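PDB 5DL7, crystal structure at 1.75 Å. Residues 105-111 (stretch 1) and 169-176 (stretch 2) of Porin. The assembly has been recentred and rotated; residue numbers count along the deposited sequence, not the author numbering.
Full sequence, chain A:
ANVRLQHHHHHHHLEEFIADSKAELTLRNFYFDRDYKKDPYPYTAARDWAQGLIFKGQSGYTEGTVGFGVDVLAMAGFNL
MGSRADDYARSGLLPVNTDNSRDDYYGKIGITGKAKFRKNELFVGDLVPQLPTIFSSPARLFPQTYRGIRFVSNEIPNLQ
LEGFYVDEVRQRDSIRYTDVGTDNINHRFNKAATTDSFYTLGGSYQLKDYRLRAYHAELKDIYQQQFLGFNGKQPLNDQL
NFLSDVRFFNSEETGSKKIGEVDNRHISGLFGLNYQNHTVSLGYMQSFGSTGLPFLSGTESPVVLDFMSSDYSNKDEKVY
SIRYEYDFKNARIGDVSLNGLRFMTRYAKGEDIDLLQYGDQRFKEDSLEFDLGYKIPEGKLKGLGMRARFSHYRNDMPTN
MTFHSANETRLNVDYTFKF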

# COMPACT_ATOMS: atom_id res chain seq x y z
N TYR A 105 -2.33 22.93 -6.48
CA TYR A 105 -1.07 22.58 -7.01
C TYR A 105 -0.22 22.14 -5.85
O TYR A 105 -0.39 22.73 -4.77
CB TYR A 105 -0.41 23.60 -7.83
CG TYR A 105 0.92 23.22 -8.02
CD1 TYR A 105 1.24 22.32 -9.03
CD2 TYR A 105 1.96 23.68 -7.18
CE1 TYR A 105 2.56 21.84 -9.27
CE2 TYR A 105 3.27 23.15 -7.33
CZ TYR A 105 3.59 22.25 -8.34
OH TYR A 105 4.90 21.89 -8.70
N TYR A 106 0.52 21.02 -5.98
CA TYR A 106 1.52 20.72 -5.00
C TYR A 106 2.64 20.00 -5.62
O TYR A 106 2.43 19.08 -6.52
CB TYR A 106 1.03 19.97 -3.81
CG TYR A 106 0.54 18.46 -3.92
CD1 TYR A 106 -0.50 18.10 -4.79
CD2 TYR A 106 1.04 17.47 -3.04
CE1 TYR A 106 -1.00 16.73 -4.79
CE2 TYR A 106 0.56 16.10 -3.02
CZ TYR A 106 -0.50 15.79 -3.97
OH TYR A 106 -1.01 14.54 -3.88
N GLY A 107 3.85 20.31 -5.13
CA GLY A 107 5.08 19.82 -5.75
C GLY A 107 6.06 19.36 -4.68
O GLY A 107 5.97 19.90 -3.58
N LYS A 108 6.98 18.37 -4.93
CA LYS A 108 7.88 17.94 -3.89
C LYS A 108 8.98 17.07 -4.49
O LYS A 108 8.81 16.54 -5.66
CB LYS A 108 7.27 17.18 -2.73
CG LYS A 108 6.12 16.24 -3.12
CD LYS A 108 5.59 15.41 -2.04
CE LYS A 108 4.31 14.73 -2.43
NZ LYS A 108 3.74 13.90 -1.37
N ILE A 109 10.13 17.15 -3.93
CA ILE A 109 11.29 16.47 -4.52
C ILE A 109 11.96 15.65 -3.42
O ILE A 109 12.19 16.18 -2.30
CB ILE A 109 12.25 17.34 -5.29
CG1 ILE A 109 13.49 16.53 -5.77
CG2 ILE A 109 12.86 18.45 -4.44
CD1 ILE A 109 14.25 17.26 -6.83
N GLY A 110 12.29 14.37 -3.66
CA GLY A 110 13.15 13.56 -2.81
C GLY A 110 14.46 13.17 -3.40
O GLY A 110 14.54 12.98 -4.57
N ILE A 111 15.51 13.32 -2.67
CA ILE A 111 16.87 13.01 -3.17
C ILE A 111 17.51 11.97 -2.23
O ILE A 111 17.31 12.04 -1.03
CB ILE A 111 17.76 14.21 -3.00
CG1 ILE A 111 17.04 15.46 -3.52
CG2 ILE A 111 19.05 13.96 -3.66
CD1 ILE A 111 17.25 15.71 -4.98
N VAL A 169 8.41 11.36 7.90
CA VAL A 169 7.57 10.82 6.85
C VAL A 169 6.98 11.98 6.05
O VAL A 169 6.58 13.01 6.66
CB VAL A 169 6.48 9.89 7.43
CG1 VAL A 169 5.48 10.59 8.34
CG2 VAL A 169 5.72 9.16 6.28
N ARG A 170 6.91 11.87 4.69
CA ARG A 170 6.14 12.86 3.97
C ARG A 170 4.95 12.11 3.32
O ARG A 170 5.19 11.30 2.43
CB ARG A 170 7.03 13.49 2.92
CG ARG A 170 6.27 14.50 2.07
CD ARG A 170 7.07 15.60 1.44
NE ARG A 170 8.19 15.16 0.63
CZ ARG A 170 9.12 15.97 0.20
NH1 ARG A 170 9.02 17.28 0.54
NH2 ARG A 170 10.14 15.55 -0.54
N GLN A 171 3.81 12.39 3.80
CA GLN A 171 2.57 11.67 3.43
C GLN A 171 2.31 11.94 1.93
O GLN A 171 2.69 12.94 1.36
CB GLN A 171 1.41 11.97 4.25
CG GLN A 171 1.62 11.80 5.77
CD GLN A 171 1.81 10.26 6.17
OE1 GLN A 171 2.12 9.42 5.35
NE2 GLN A 171 1.93 10.04 7.53
N ARG A 172 1.60 10.98 1.38
CA ARG A 172 1.29 11.07 -0.06
C ARG A 172 0.67 12.37 -0.53
O ARG A 172 0.98 12.90 -1.63
CB ARG A 172 0.33 9.82 -0.42
CG ARG A 172 -0.91 9.82 0.33
CD ARG A 172 -1.43 8.37 0.51
NE ARG A 172 -2.65 8.30 1.27
CZ ARG A 172 -3.37 7.19 1.45
NH1 ARG A 172 -2.90 6.01 1.03
NH2 ARG A 172 -4.51 7.29 2.12
N ASP A 173 -0.22 12.91 0.28
CA ASP A 173 -0.95 14.13 0.01
C ASP A 173 -0.39 15.39 0.77
O ASP A 173 -1.08 16.35 0.91
CB ASP A 173 -2.40 14.03 0.46
CG ASP A 173 -2.58 13.58 1.93
OD1 ASP A 173 -1.59 13.25 2.63
OD2 ASP A 173 -3.77 13.63 2.43
N SER A 174 0.91 15.38 0.98
CA SER A 174 1.56 16.49 1.70
C SER A 174 2.81 16.88 1.07
O SER A 174 3.60 16.10 0.49
CB SER A 174 1.86 16.00 3.13
OG SER A 174 2.44 17.14 3.84
N ILE A 175 3.09 18.21 1.16
CA ILE A 175 4.38 18.68 0.78
C ILE A 175 5.37 18.70 1.92
O ILE A 175 6.59 19.02 1.63
CB ILE A 175 4.41 20.04 0.12
CG1 ILE A 175 3.87 21.17 1.03
CG2 ILE A 175 3.51 20.09 -1.12
CD1 ILE A 175 3.80 22.59 0.46
N ARG A 176 4.91 18.53 3.13
CA ARG A 176 5.84 18.68 4.34
C ARG A 176 6.27 17.29 4.97
O ARG A 176 5.42 16.37 4.97
CB ARG A 176 5.03 19.37 5.45
CG ARG A 176 4.56 20.78 5.09
CD ARG A 176 3.93 21.53 6.26
NE ARG A 176 2.86 20.71 6.84
CZ ARG A 176 2.87 20.06 8.04
NH1 ARG A 176 3.85 20.20 8.95
NH2 ARG A 176 1.81 19.35 8.38
O HOH W 1 5.38 11.86 -0.43
O HOH W 2 10.29 19.04 -1.66

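Stretch 1 is an extended strand, while stretch 2 leaves its own strand after Arg170 and folds into a type I turn from Gln171 to Ser174, closed by the backbone hydrogen bond from Ser174 N to Gln171 O at 3.0 Å. No backbone-to-backbone hydrogen bond joins the two. The nearest CA pair, Lys108 CA and Ile175 CA, lies 5.9 Å apart, and the contact is held together by long side chains that reach backbone oxygens.

Lys108 is the centre of the design. Its CA-to-CB bond points toward stretch 2, chi1 is p at 37°, and the remaining three torsions are all t. The chain is therefore extended all the way from CA to NZ, which carries the ammonium group to the turn. There Lys108 NZ donates hydrogen bonds to Arg172 O and Ser174 O, both at 2.9 Å, and a third carbonyl, Gln171 O, lies 3.1 Å from Lys108 NZ. Carbonyl oxygens of a turn that converge on one site suit a cation, whose charge meets their partial negative charges; within the two stretches no carboxylate comes near it. Water 1 extends the coordination: it accepts from Lys108 NZ at 2.8 Å and donates to Arg170 O at 2.9 Å, linking the lysine to the last strand residue before the turn.

Arg170 returns the gesture from the other stretch. Its chi1 and chi2 are t, taking the chain outward, and chi3 turns to p at 55° as the guanidinium reaches stretch 1. Arg170 NH2 donates to Ile109 O at 2.8 Å, with the acceptor at the edge of the guanidinium, near its plane, where the N-H bonds lie. The angle of 134° is well short of linear. Arg170 NH1 donates to Ile175 O within its own stretch, at 3.2 Å and 153°, so the same group ties the strand oxygen of Ile109 to the segment just past the turn. Water 2 accepts from both Arg170 NH1 (3.1 Å) and Ile109 N (3.0 Å), adding a second link to the same strand residue. One face of the guanidinium is left for carbon: Lys108 CB sits over it, 3.7 Å from Arg170 CZ. The lysine presents its aliphatic base to the arginine, while Lys108 NZ lies 6.0 Å from Arg170 CZ, so the two charges are kept apart.

Tyr106, two residues before Lys108 and also pointing toward stretch 2, takes chi1 p at 68°. Its ring reaches along the turn, with Tyr106 OH 3.4 Å from Arg172 O, which lies near the ring plane. The hydroxyl is hydrogen-bonded elsewhere in the structure. At the base of the side chain, Tyr106 CB meets Ile175 CG2 at 3.7 Å, the apolar pairing of this interface. Ile175, with chi1 p and chi2 t, also places CG2 3.5 Å from Gly107 O. With Tyr105 in its t rotamer, Gly107 has no room for a CB: an ideal one would lie 2.4 Å from Tyr105 OH, a clash within stretch 1.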